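Alpha-1,2-mannosidase (Bacteroides thetaiotaomicron, PDB 2WW2) is an inverting alpha-mannosidase of glycoside hydrolase family 92, a calcium-dependent family that cleaves alpha-linked mannose from glycans, in a human gut symbiont. Local coordinates at residues L291-L296 / Q630-Y635; T334-H339 / G583-Q588; F491-D496 / N500-F505; W522-F527 / E535-H540. One frame throughout, in Å; residues are numbered along the deposited sequence.

Interaction 1. Residues L291-L296 / Q630-Y635; sequences LYRTLL and QTSAWY
R293 runs alongside S632 with its aliphatic chain. CD of R293 comes within 4.1 Å of CB of S632, and CB of R293 is as near to the same atom. CG stands anti to the backbone N (chi1 -167°), and the chain stays extended as far as NE. This carries the guanidinium past the serine, where NH1 is hydrogen-bonded to N27 O. R293 and S632 both pack on Y622, one of the residues that bind a sodium ion. The R293 side chain lies about 9 Å from a bound sodium ion and about 4 Å from a bound glycerol.

T294 follows and carries the polar part of the contact. Its OG1 is 2.9 Å from OG of S632. That distance suits a hydrogen bond, but the S632 proton has a second acceptor within reach. T294 OG1 is also bonded to C290 O, one turn back. The contact thus joins the last turn of helix 281-294 to the first turn of helix 632-640. Both helices belong to the catalytic domain, which in family 92 is an (alpha/alpha)6 barrel, and the contact is buried near the middle of the chain.

The methyl CG2 of T294 is anti to the backbone N and turns to the other helix. It comes to 4.2 Å from CB of A633. The backbone N of A633 is 3.5 Å from T294 OG1, but the angle is too poor for a bond. Beyond T294 the chain leaves the helix at L295.

Interaction 2. Residues T334-H339 / G583-Q588; sequences TFRAVH and GNQPVQ
The guanidinium of R336 lies flat over CB of Q585. That carbon sits 3.6 Å above the centre of the plane, and CZ of R336 is 3.7 Å from it. On the opposite face CE2 of F335 stands 3.4 Å above the plane, so the group is held between a methylene of Q585 and a carbon of the F335 ring. The chain of R336 is extended from CG to NE and crosses Q585 at about a right angle. CD of R336 rests 3.4 Å from OE1 of Q588.

The polar ends of the arginine bond outside the two segments. NE is hydrogen-bonded to W332 O, and NH2 makes a salt bridge with E450 OE2. The side chain of Q585 is bent at chi2 (77°), which turns its amide away from R336 and lets NE2 bond to D333 OD1.

Q588 is fixed from within its own loop. Its NE2 gives a nearly straight bond of 3.2 Å to G583 O, approaching from above the carbonyl plane. Replacing R336 with a leucine would probably leave E450 without its charged mate and the space between F335 and Q585 poorly filled.

This buried contact joins the residues just before helix 338-345 to the loop 583-588. Across the segments R336 makes van der Waals contact alone, so E450 and W332 probably set its position as much as the loop.

Interaction 3. Residues F491-D496 / N500-F505; sequences FMWTKD and NWRDRF
The indole NE1 of W493 gives a hydrogen bond to R502 O, 2.8 Å long and almost straight at 174°. The oxygen lies in the plane of the indole. Relative to the carbonyl of R502, the donor is above the plane. Backbone bonds tie the two segments on either side of the K495-W501 pair. R502 N is 3.0 Å from T494 O, and D496 N is bonded to N500 O.

D496 OD1 takes N500 N at 3.0 Å, from above the carboxylate plane. The same oxygen accepts K498 N, so it is gripped by two backbone donors of the turn. CE of K495 lies over the face of W501, 3.6 Å from the centroid of the six-membered ring. NZ adds an off-centre cation-pi contact and is bonded to N483 O.

F505 turns an edge to the face of W493, the planes 64° apart. Its CZ also touches CB of F491 at 3.4 Å. R504 of the third subunit packs on W493.

K495 and W501 form a single non-hydrogen-bonded antiparallel pair. The arrangement is that of a short hairpin-like reversal, backed by an aromatic cluster of F491, W493 and F505.

Interaction 4. Residues W522-F527 / E535-H540; sequences WTWSVF and ELMGGH
M537 lays its terminal methyl on the indole of W524. CE is 3.8 Å from the centroid of the six-membered ring and 20° off the ring normal, a CH-pi contact over the face. It stands somewhat toward the rim, and its closest ring atom is CH2 of W524 at 3.6 Å. The sulfur comes from a more oblique direction. SD is 4.8 Å from the same centroid and 40° off the normal, which makes a Met-aromatic contact. The two side chains cross at about a right angle.

The methionine gets there by staying straight. The extended chain beyond CG (chi2 -177°) carries CE out from the end of the helix to the indole. W524 starts the other way. Its CB points away from M537, and the large ring swings back to meet the methyl.

T523 meets the same methyl, its CG2 lying 3.8 Å from CE of M537. T523 and W524 are the two central residues of a type I beta turn from W522 to S525. The hydroxyl of T523 is bonded to S519 O and to M492 N. Replacing W524 with an alanine would probably take away the flat surface under the M537 methyl and leave it less firmly placed, with T523 its remaining partner across this contact.

G538 then ends helix 530-537 in a Schellman motif. The contact therefore joins the last turn of that helix to the turn that follows helix 519-522. Helix 540-551 packs against both partners, with L547 and M550 on W524 and M543 and R546 on M537.

In the fold
From the N terminus, residues 291-296 open the widest loop, which closes only at 630-635. Interaction 2 is nested inside it, running from 334-339 to 583-588. Interactions 3 and 4 are short closures within interaction 2. They follow in series, and no pair of loops crosses. Interactions 1 and 2 touch: W634 NE1 and Q630 NE2 probably bond to the backbone oxygens of Q588 and G583. Loop 583-588 also packs on 522-527, through V587 on W524 and P586 on W522. Segments 491-496 and 522-527 are joined through T523. A run of contacts thus leads from the buried helix ends to the outlying 491-505 reversal, all within the catalytic domain.

Interaction 1. Residues L291-L296 / Q630-Y635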
# COMPACT_ATOMS: atom_id res chain seq x y z
N LEU A 291 27.19 19.25 2.48
CA LEU A 291 28.59 19.33 2.06
C LEU A 291 29.50 18.93 3.24
O LEU A 291 30.46 18.17 3.07
CB LEU A 291 28.94 20.74 1.53
CG LEU A 291 30.37 20.98 0.98
CD1 LEU A 291 30.75 19.94 -0.12
CD2 LEU A 291 30.55 22.41 0.48
N TYR A 292 29.20 19.45 4.43
CA TYR A 292 29.97 19.04 5.62
C TYR A 292 30.00 17.52 5.76
O TYR A 292 31.07 16.93 5.97
CB TYR A 292 29.36 19.69 6.87
CG TYR A 292 29.38 18.87 8.14
CD1 TYR A 292 30.52 18.87 8.96
CD2 TYR A 292 28.26 18.15 8.55
CE1 TYR A 292 30.54 18.13 10.15
CE2 TYR A 292 28.28 17.41 9.75
CZ TYR A 292 29.42 17.42 10.54
OH TYR A 292 29.44 16.69 11.71
N ARG A 293 28.83 16.90 5.62
CA ARG A 293 28.72 15.45 5.77
C ARG A 293 29.60 14.77 4.73
O ARG A 293 30.22 13.75 4.98
CB ARG A 293 27.25 15.01 5.65
CG ARG A 293 26.96 13.58 6.10
CD ARG A 293 25.46 13.21 6.02
NE ARG A 293 25.23 11.81 6.39
CZ ARG A 293 24.42 11.41 7.36
NH1 ARG A 293 24.28 10.11 7.62
NH2 ARG A 293 23.72 12.29 8.08
N THR A 294 29.67 15.38 3.55
CA THR A 294 30.42 14.78 2.45
C THR A 294 31.94 14.87 2.64
O THR A 294 32.69 14.04 2.11
CB THR A 294 30.03 15.45 1.12
OG1 THR A 294 28.61 15.29 0.90
CG2 THR A 294 30.80 14.85 -0.02
N LEU A 295 32.42 15.86 3.40
CA LEU A 295 33.86 16.02 3.60
C LEU A 295 34.45 15.26 4.81
O LEU A 295 35.61 15.46 5.17
CB LEU A 295 34.21 17.50 3.76
CG LEU A 295 33.75 18.45 2.64
CD1 LEU A 295 34.41 19.81 2.83
CD2 LEU A 295 34.08 17.87 1.24
N LEU A 296 33.64 14.43 5.46
CA LEU A 296 34.10 13.66 6.61
C LEU A 296 34.85 12.38 6.24
O LEU A 296 35.90 12.08 6.84
CB LEU A 296 32.93 13.33 7.53
CG LEU A 296 32.27 14.53 8.24
CD1 LEU A 296 31.00 14.07 8.99
CD2 LEU A 296 33.24 15.26 9.17
N GLN A 630 22.85 9.02 2.83
CA GLN A 630 23.77 8.67 1.74
C GLN A 630 23.64 9.58 0.52
O GLN A 630 24.49 9.55 -0.37
CB GLN A 630 23.66 7.19 1.33
CG GLN A 630 22.40 6.77 0.56
CD GLN A 630 21.23 6.41 1.48
OE1 GLN A 630 21.25 6.70 2.68
NE2 GLN A 630 20.20 5.78 0.91
N THR A 631 22.60 10.41 0.48
CA THR A 631 22.40 11.30 -0.64
C THR A 631 23.06 12.69 -0.42
O THR A 631 22.78 13.61 -1.16
CB THR A 631 20.92 11.50 -0.93
OG1 THR A 631 20.32 12.23 0.15
CG2 THR A 631 20.21 10.15 -1.11
N SER A 632 23.93 12.83 0.58
CA SER A 632 24.57 14.14 0.83
C SER A 632 25.27 14.72 -0.42
O SER A 632 25.04 15.86 -0.79
CB SER A 632 25.54 14.05 2.03
OG SER A 632 26.68 13.25 1.72
N ALA A 633 26.09 13.93 -1.09
CA ALA A 633 26.79 14.41 -2.29
C ALA A 633 25.83 14.58 -3.47
O ALA A 633 26.00 15.48 -4.32
CB ALA A 633 27.92 13.44 -2.66
N TRP A 634 24.81 13.73 -3.50
CA TRP A 634 23.77 13.83 -4.51
C TRP A 634 23.11 15.22 -4.40
O TRP A 634 22.87 15.90 -5.40
CB TRP A 634 22.72 12.72 -4.30
CG TRP A 634 21.65 12.67 -5.35
CD1 TRP A 634 21.61 11.84 -6.43
CD2 TRP A 634 20.47 13.48 -5.42
NE1 TRP A 634 20.47 12.08 -7.17
CE2 TRP A 634 19.75 13.08 -6.57
CE3 TRP A 634 19.93 14.49 -4.61
CZ2 TRP A 634 18.54 13.66 -6.93
CZ3 TRP A 634 18.73 15.08 -4.99
CH2 TRP A 634 18.05 14.66 -6.13
N TYR A 635 22.87 15.64 -3.17
CA TYR A 635 22.22 16.95 -2.99
C TYR A 635 23.17 18.09 -3.39
O TYR A 635 22.75 19.05 -4.04
CB TYR A 635 21.76 17.11 -1.54
CG TYR A 635 20.98 18.40 -1.29
CD1 TYR A 635 19.58 18.42 -1.31
CD2 TYR A 635 21.64 19.59 -1.04
CE1 TYR A 635 18.86 19.59 -1.08
CE2 TYR A 635 20.92 20.78 -0.81
CZ TYR A 635 19.54 20.77 -0.84
OH TYR A 635 18.85 21.91 -0.60

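Interaction 2. Residues T334-H339 / G583-Q588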
# COMPACT_ATOMS: atom_id res chain seq x y z
N THR A 334 30.01 5.23 -1.99
CA THR A 334 30.68 6.52 -2.22
C THR A 334 31.25 6.74 -3.64
O THR A 334 31.63 7.84 -3.97
CB THR A 334 31.78 6.76 -1.16
OG1 THR A 334 32.79 5.73 -1.27
CG2 THR A 334 31.17 6.75 0.26
N PHE A 335 31.30 5.70 -4.49
CA PHE A 335 31.80 5.92 -5.86
C PHE A 335 30.84 6.79 -6.67
O PHE A 335 31.24 7.43 -7.64
CB PHE A 335 32.03 4.59 -6.60
CG PHE A 335 30.80 4.06 -7.33
CD1 PHE A 335 30.46 4.54 -8.58
CD2 PHE A 335 30.04 3.03 -6.78
CE1 PHE A 335 29.33 4.03 -9.26
CE2 PHE A 335 28.92 2.51 -7.47
CZ PHE A 335 28.57 3.03 -8.70
N ARG A 336 29.57 6.78 -6.29
CA ARG A 336 28.50 7.36 -7.12
C ARG A 336 28.59 8.89 -7.20
O ARG A 336 28.40 9.47 -8.28
CB ARG A 336 27.10 6.91 -6.63
CG ARG A 336 26.91 5.37 -6.69
CD ARG A 336 25.73 4.80 -5.89
NE ARG A 336 25.95 3.37 -5.61
CZ ARG A 336 25.60 2.38 -6.43
NH1 ARG A 336 25.00 2.64 -7.58
NH2 ARG A 336 25.86 1.11 -6.10
N ALA A 337 28.86 9.55 -6.08
CA ALA A 337 28.87 11.02 -6.09
C ALA A 337 29.90 11.63 -5.15
O ALA A 337 30.41 12.72 -5.41
CB ALA A 337 27.46 11.56 -5.76
N VAL A 338 30.18 10.97 -4.03
CA VAL A 338 31.11 11.51 -3.03
C VAL A 338 32.53 11.64 -3.62
O VAL A 338 33.14 12.72 -3.62
CB VAL A 338 31.13 10.64 -1.72
CG1 VAL A 338 32.31 11.03 -0.84
CG2 VAL A 338 29.80 10.81 -0.93
N HIS A 339 33.08 10.55 -4.14
CA HIS A 339 34.41 10.66 -4.73
C HIS A 339 34.45 11.52 -5.98
O HIS A 339 35.40 12.26 -6.17
CB HIS A 339 35.05 9.28 -4.90
CG HIS A 339 35.48 8.69 -3.60
ND1 HIS A 339 36.65 9.06 -2.98
CD2 HIS A 339 34.84 7.86 -2.74
CE1 HIS A 339 36.75 8.43 -1.82
NE2 HIS A 339 35.67 7.69 -1.65
N GLY A 583 17.25 7.73 -2.71
CA GLY A 583 18.31 7.25 -1.85
C GLY A 583 18.71 5.82 -2.20
O GLY A 583 19.84 5.41 -1.95
N ASN A 584 17.78 5.07 -2.77
CA ASN A 584 18.09 3.70 -3.15
C ASN A 584 19.17 3.73 -4.23
O ASN A 584 19.00 4.37 -5.28
CB ASN A 584 16.84 2.93 -3.56
CG ASN A 584 17.09 1.42 -3.71
OD1 ASN A 584 16.58 0.60 -2.94
ND2 ASN A 584 17.86 1.07 -4.72
N GLN A 585 20.29 3.08 -3.96
CA GLN A 585 21.51 3.28 -4.74
C GLN A 585 21.36 3.12 -6.26
O GLN A 585 21.75 4.03 -7.01
CB GLN A 585 22.65 2.40 -4.17
CG GLN A 585 23.28 2.93 -2.86
CD GLN A 585 22.41 2.68 -1.62
OE1 GLN A 585 21.37 2.03 -1.69
NE2 GLN A 585 22.86 3.18 -0.48
N PRO A 586 20.83 1.99 -6.73
CA PRO A 586 20.76 1.81 -8.18
C PRO A 586 19.83 2.80 -8.91
O PRO A 586 19.85 2.83 -10.13
CB PRO A 586 20.24 0.38 -8.34
CG PRO A 586 19.53 0.09 -7.04
CD PRO A 586 20.38 0.77 -6.02
N VAL A 587 19.02 3.58 -8.19
CA VAL A 587 18.23 4.61 -8.87
C VAL A 587 18.62 6.04 -8.49
O VAL A 587 17.93 6.97 -8.88
CB VAL A 587 16.69 4.42 -8.71
CG1 VAL A 587 16.24 3.17 -9.43
CG2 VAL A 587 16.29 4.41 -7.25
N GLN A 588 19.72 6.23 -7.76
CA GLN A 588 20.17 7.60 -7.42
C GLN A 588 20.36 8.50 -8.67
O GLN A 588 20.11 9.69 -8.63
CB GLN A 588 21.48 7.57 -6.62
CG GLN A 588 21.29 7.17 -5.17
CD GLN A 588 22.61 7.02 -4.40
OE1 GLN A 588 23.69 7.34 -4.92
NE2 GLN A 588 22.53 6.54 -3.17

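Interaction 3. Residues F491-D496 / N500-F505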
# COMPACT_ATOMS: atom_id res chain seq x y z
N PHE A 491 11.92 -6.42 -17.19
CA PHE A 491 12.70 -6.07 -16.00
C PHE A 491 13.91 -6.98 -15.85
O PHE A 491 13.94 -8.08 -16.40
CB PHE A 491 11.85 -6.28 -14.75
CG PHE A 491 10.85 -5.19 -14.49
CD1 PHE A 491 11.23 -4.05 -13.79
CD2 PHE A 491 9.53 -5.32 -14.90
CE1 PHE A 491 10.31 -3.05 -13.52
CE2 PHE A 491 8.60 -4.32 -14.62
CZ PHE A 491 8.99 -3.19 -13.93
N MET A 492 14.89 -6.55 -15.06
CA MET A 492 16.00 -7.43 -14.70
C MET A 492 15.47 -8.53 -13.79
O MET A 492 14.59 -8.29 -12.95
CB MET A 492 17.11 -6.64 -13.99
CG MET A 492 17.83 -5.63 -14.91
SD MET A 492 18.72 -6.46 -16.25
CE MET A 492 19.28 -5.01 -17.17
N TRP A 493 15.98 -9.75 -13.96
CA TRP A 493 15.57 -10.87 -13.10
C TRP A 493 16.82 -11.71 -12.85
O TRP A 493 17.92 -11.16 -12.81
CB TRP A 493 14.44 -11.67 -13.77
CG TRP A 493 13.66 -12.62 -12.92
CD1 TRP A 493 13.36 -13.91 -13.23
CD2 TRP A 493 13.04 -12.35 -11.65
NE1 TRP A 493 12.60 -14.47 -12.23
CE2 TRP A 493 12.40 -13.54 -11.24
CE3 TRP A 493 12.98 -11.23 -10.80
CZ2 TRP A 493 11.69 -13.64 -10.04
CZ3 TRP A 493 12.28 -11.33 -9.60
CH2 TRP A 493 11.64 -12.53 -9.23
N THR A 494 16.66 -13.02 -12.68
CA THR A 494 17.79 -13.86 -12.33
C THR A 494 17.66 -15.23 -12.98
O THR A 494 16.54 -15.68 -13.27
CB THR A 494 17.92 -14.03 -10.81
OG1 THR A 494 19.09 -14.80 -10.51
CG2 THR A 494 16.69 -14.76 -10.23
N LYS A 495 18.79 -15.89 -13.22
CA LYS A 495 18.81 -17.26 -13.74
C LYS A 495 19.72 -18.11 -12.86
O LYS A 495 20.65 -17.59 -12.25
CB LYS A 495 19.40 -17.30 -15.16
CG LYS A 495 18.61 -16.60 -16.25
CD LYS A 495 19.50 -16.46 -17.49
CE LYS A 495 18.74 -15.91 -18.67
NZ LYS A 495 19.68 -15.39 -19.73
N ASP A 496 19.47 -19.42 -12.81
CA ASP A 496 20.40 -20.34 -12.14
C ASP A 496 21.59 -20.65 -13.06
O ASP A 496 21.69 -20.10 -14.14
CB ASP A 496 19.67 -21.61 -11.66
CG ASP A 496 19.16 -22.46 -12.81
OD1 ASP A 496 19.60 -22.25 -13.97
OD2 ASP A 496 18.33 -23.36 -12.55
N ASN A 500 18.10 -21.27 -16.35
CA ASN A 500 16.67 -21.22 -16.06
C ASN A 500 16.30 -19.95 -15.31
O ASN A 500 16.86 -19.68 -14.25
CB ASN A 500 16.27 -22.42 -15.18
CG ASN A 500 16.61 -23.77 -15.81
OD1 ASN A 500 17.22 -24.64 -15.17
ND2 ASN A 500 16.24 -23.95 -17.06
N TRP A 501 15.34 -19.17 -15.82
CA TRP A 501 14.84 -18.01 -15.07
C TRP A 501 14.19 -18.46 -13.75
O TRP A 501 13.49 -19.47 -13.70
CB TRP A 501 13.80 -17.24 -15.86
CG TRP A 501 14.26 -16.52 -17.11
CD1 TRP A 501 13.94 -16.83 -18.39
CD2 TRP A 501 15.06 -15.32 -17.17
NE1 TRP A 501 14.50 -15.92 -19.26
CE2 TRP A 501 15.19 -14.99 -18.54
CE3 TRP A 501 15.68 -14.51 -16.22
CZ2 TRP A 501 15.92 -13.87 -18.97
CZ3 TRP A 501 16.41 -13.41 -16.65
CH2 TRP A 501 16.52 -13.10 -18.02
N ARG A 502 14.39 -17.69 -12.69
CA ARG A 502 13.73 -17.99 -11.43
C ARG A 502 12.20 -17.95 -11.62
O ARG A 502 11.69 -17.12 -12.38
CB ARG A 502 14.18 -17.01 -10.33
CG ARG A 502 13.53 -17.27 -8.99
CD ARG A 502 14.25 -16.62 -7.82
NE ARG A 502 13.92 -15.21 -7.66
CZ ARG A 502 13.80 -14.57 -6.50
NH1 ARG A 502 13.95 -15.21 -5.35
NH2 ARG A 502 13.51 -13.28 -6.49
N ASP A 503 11.49 -18.86 -10.97
CA ASP A 503 10.03 -18.95 -11.09
C ASP A 503 9.35 -17.68 -10.60
O ASP A 503 9.89 -16.96 -9.75
CB ASP A 503 9.51 -20.10 -10.21
CG ASP A 503 9.94 -21.47 -10.70
OD1 ASP A 503 10.34 -21.62 -11.87
OD2 ASP A 503 9.85 -22.43 -9.89
N ARG A 504 8.15 -17.43 -11.11
CA ARG A 504 7.22 -16.44 -10.53
C ARG A 504 7.79 -15.03 -10.46
O ARG A 504 8.02 -14.48 -9.38
CB ARG A 504 6.70 -16.87 -9.15
CG ARG A 504 5.90 -18.16 -9.15
CD ARG A 504 4.53 -18.02 -9.86
NE ARG A 504 3.46 -17.59 -8.96
CZ ARG A 504 2.74 -18.42 -8.20
NH1 ARG A 504 3.00 -19.73 -8.22
NH2 ARG A 504 1.78 -17.96 -7.42
N PHE A 505 8.00 -14.46 -11.64
CA PHE A 505 8.55 -13.12 -11.73
C PHE A 505 7.75 -12.15 -10.87
O PHE A 505 6.53 -12.17 -10.89
CB PHE A 505 8.58 -12.60 -13.17
CG PHE A 505 8.99 -11.16 -13.24
CD1 PHE A 505 10.33 -10.81 -13.18
CD2 PHE A 505 8.03 -10.15 -13.25
CE1 PHE A 505 10.72 -9.47 -13.18
CE2 PHE A 505 8.41 -8.82 -13.25
CZ PHE A 505 9.75 -8.47 -13.22

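Interaction 4. Residues W522-F527 / E535-H540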
# COMPACT_ATOMS: atom_id res chain seq x y z
N TRP A 522 16.73 -2.11 -9.44
CA TRP A 522 17.97 -2.61 -10.06
C TRP A 522 17.96 -2.60 -11.59
O TRP A 522 19.01 -2.59 -12.24
CB TRP A 522 18.34 -3.99 -9.48
CG TRP A 522 19.01 -3.84 -8.15
CD1 TRP A 522 18.41 -3.90 -6.91
CD2 TRP A 522 20.39 -3.52 -7.92
NE1 TRP A 522 19.36 -3.66 -5.93
CE2 TRP A 522 20.57 -3.41 -6.53
CE3 TRP A 522 21.49 -3.30 -8.78
CZ2 TRP A 522 21.82 -3.11 -5.95
CZ3 TRP A 522 22.72 -3.01 -8.21
CH2 TRP A 522 22.87 -2.92 -6.81
N THR A 523 16.76 -2.57 -12.17
CA THR A 523 16.64 -2.50 -13.63
C THR A 523 17.29 -1.23 -14.19
O THR A 523 17.73 -1.21 -15.34
CB THR A 523 15.17 -2.64 -14.07
OG1 THR A 523 14.74 -3.98 -13.77
CG2 THR A 523 14.99 -2.38 -15.59
N TRP A 524 17.40 -0.18 -13.37
CA TRP A 524 18.00 1.08 -13.82
C TRP A 524 19.52 1.14 -13.68
O TRP A 524 20.15 2.13 -14.07
CB TRP A 524 17.38 2.25 -13.05
CG TRP A 524 15.91 2.29 -13.29
CD1 TRP A 524 14.92 1.82 -12.46
CD2 TRP A 524 15.24 2.77 -14.46
NE1 TRP A 524 13.69 2.00 -13.04
CE2 TRP A 524 13.86 2.58 -14.27
CE3 TRP A 524 15.69 3.36 -15.65
CZ2 TRP A 524 12.91 2.95 -15.22
CZ3 TRP A 524 14.74 3.73 -16.61
CH2 TRP A 524 13.36 3.53 -16.37
N SER A 525 20.11 0.09 -13.12
CA SER A 525 21.54 0.11 -12.80
C SER A 525 22.40 -0.15 -14.04
O SER A 525 23.15 -1.14 -14.10
CB SER A 525 21.86 -0.89 -11.68
OG SER A 525 23.17 -0.70 -11.19
N VAL A 526 22.29 0.75 -15.02
CA VAL A 526 23.08 0.65 -16.24
C VAL A 526 23.54 2.06 -16.60
O VAL A 526 23.17 2.61 -17.63
CB VAL A 526 22.26 0.04 -17.40
CG1 VAL A 526 23.16 -0.33 -18.60
CG2 VAL A 526 21.50 -1.21 -16.92
N PHE A 527 24.35 2.67 -15.75
CA PHE A 527 24.70 4.06 -15.99
C PHE A 527 25.80 4.26 -17.02
O PHE A 527 26.00 5.37 -17.48
CB PHE A 527 25.00 4.81 -14.69
CG PHE A 527 25.34 3.92 -13.55
CD1 PHE A 527 26.66 3.55 -13.33
CD2 PHE A 527 24.36 3.45 -12.70
CE1 PHE A 527 26.99 2.73 -12.28
CE2 PHE A 527 24.69 2.60 -11.63
CZ PHE A 527 26.01 2.25 -11.43
N GLU A 535 17.20 0.51 -25.31
CA GLU A 535 17.02 -0.50 -26.35
C GLU A 535 16.32 -1.74 -25.79
O GLU A 535 15.42 -2.29 -26.42
CB GLU A 535 18.35 -0.94 -26.97
CG GLU A 535 18.97 0.08 -27.89
CD GLU A 535 20.36 -0.34 -28.36
OE1 GLU A 535 20.97 0.43 -29.13
OE2 GLU A 535 20.85 -1.43 -27.95
N LEU A 536 16.77 -2.19 -24.63
CA LEU A 536 16.12 -3.31 -23.98
C LEU A 536 14.65 -2.99 -23.73
O LEU A 536 13.79 -3.84 -23.92
CB LEU A 536 16.81 -3.63 -22.64
CG LEU A 536 18.23 -4.21 -22.74
CD1 LEU A 536 18.80 -4.44 -21.36
CD2 LEU A 536 18.25 -5.49 -23.56
N MET A 537 14.37 -1.77 -23.30
CA MET A 537 13.01 -1.38 -22.92
C MET A 537 12.11 -1.11 -24.13
O MET A 537 10.90 -0.88 -23.97
CB MET A 537 13.05 -0.15 -22.02
CG MET A 537 13.64 -0.41 -20.64
SD MET A 537 13.57 1.05 -19.63
CE MET A 537 14.16 0.42 -18.06
N GLY A 538 12.68 -1.11 -25.32
CA GLY A 538 11.92 -0.89 -26.54
C GLY A 538 12.03 0.51 -27.11
O GLY A 538 11.35 0.83 -28.08
N GLY A 539 12.88 1.35 -26.52
CA GLY A 539 13.19 2.65 -27.13
C GLY A 539 13.08 3.80 -26.15
O GLY A 539 12.72 3.60 -24.99
N HIS A 540 13.37 5.02 -26.61
CA HIS A 540 13.29 6.19 -25.74
C HIS A 540 11.89 6.36 -25.17
O HIS A 540 11.73 6.68 -23.99
CB HIS A 540 13.72 7.46 -26.48
CG HIS A 540 15.18 7.51 -26.80
ND1 HIS A 540 15.74 8.54 -27.53
CD2 HIS A 540 16.19 6.66 -26.51
CE1 HIS A 540 17.04 8.32 -27.65
NE2 HIS A 540 17.34 7.18 -27.05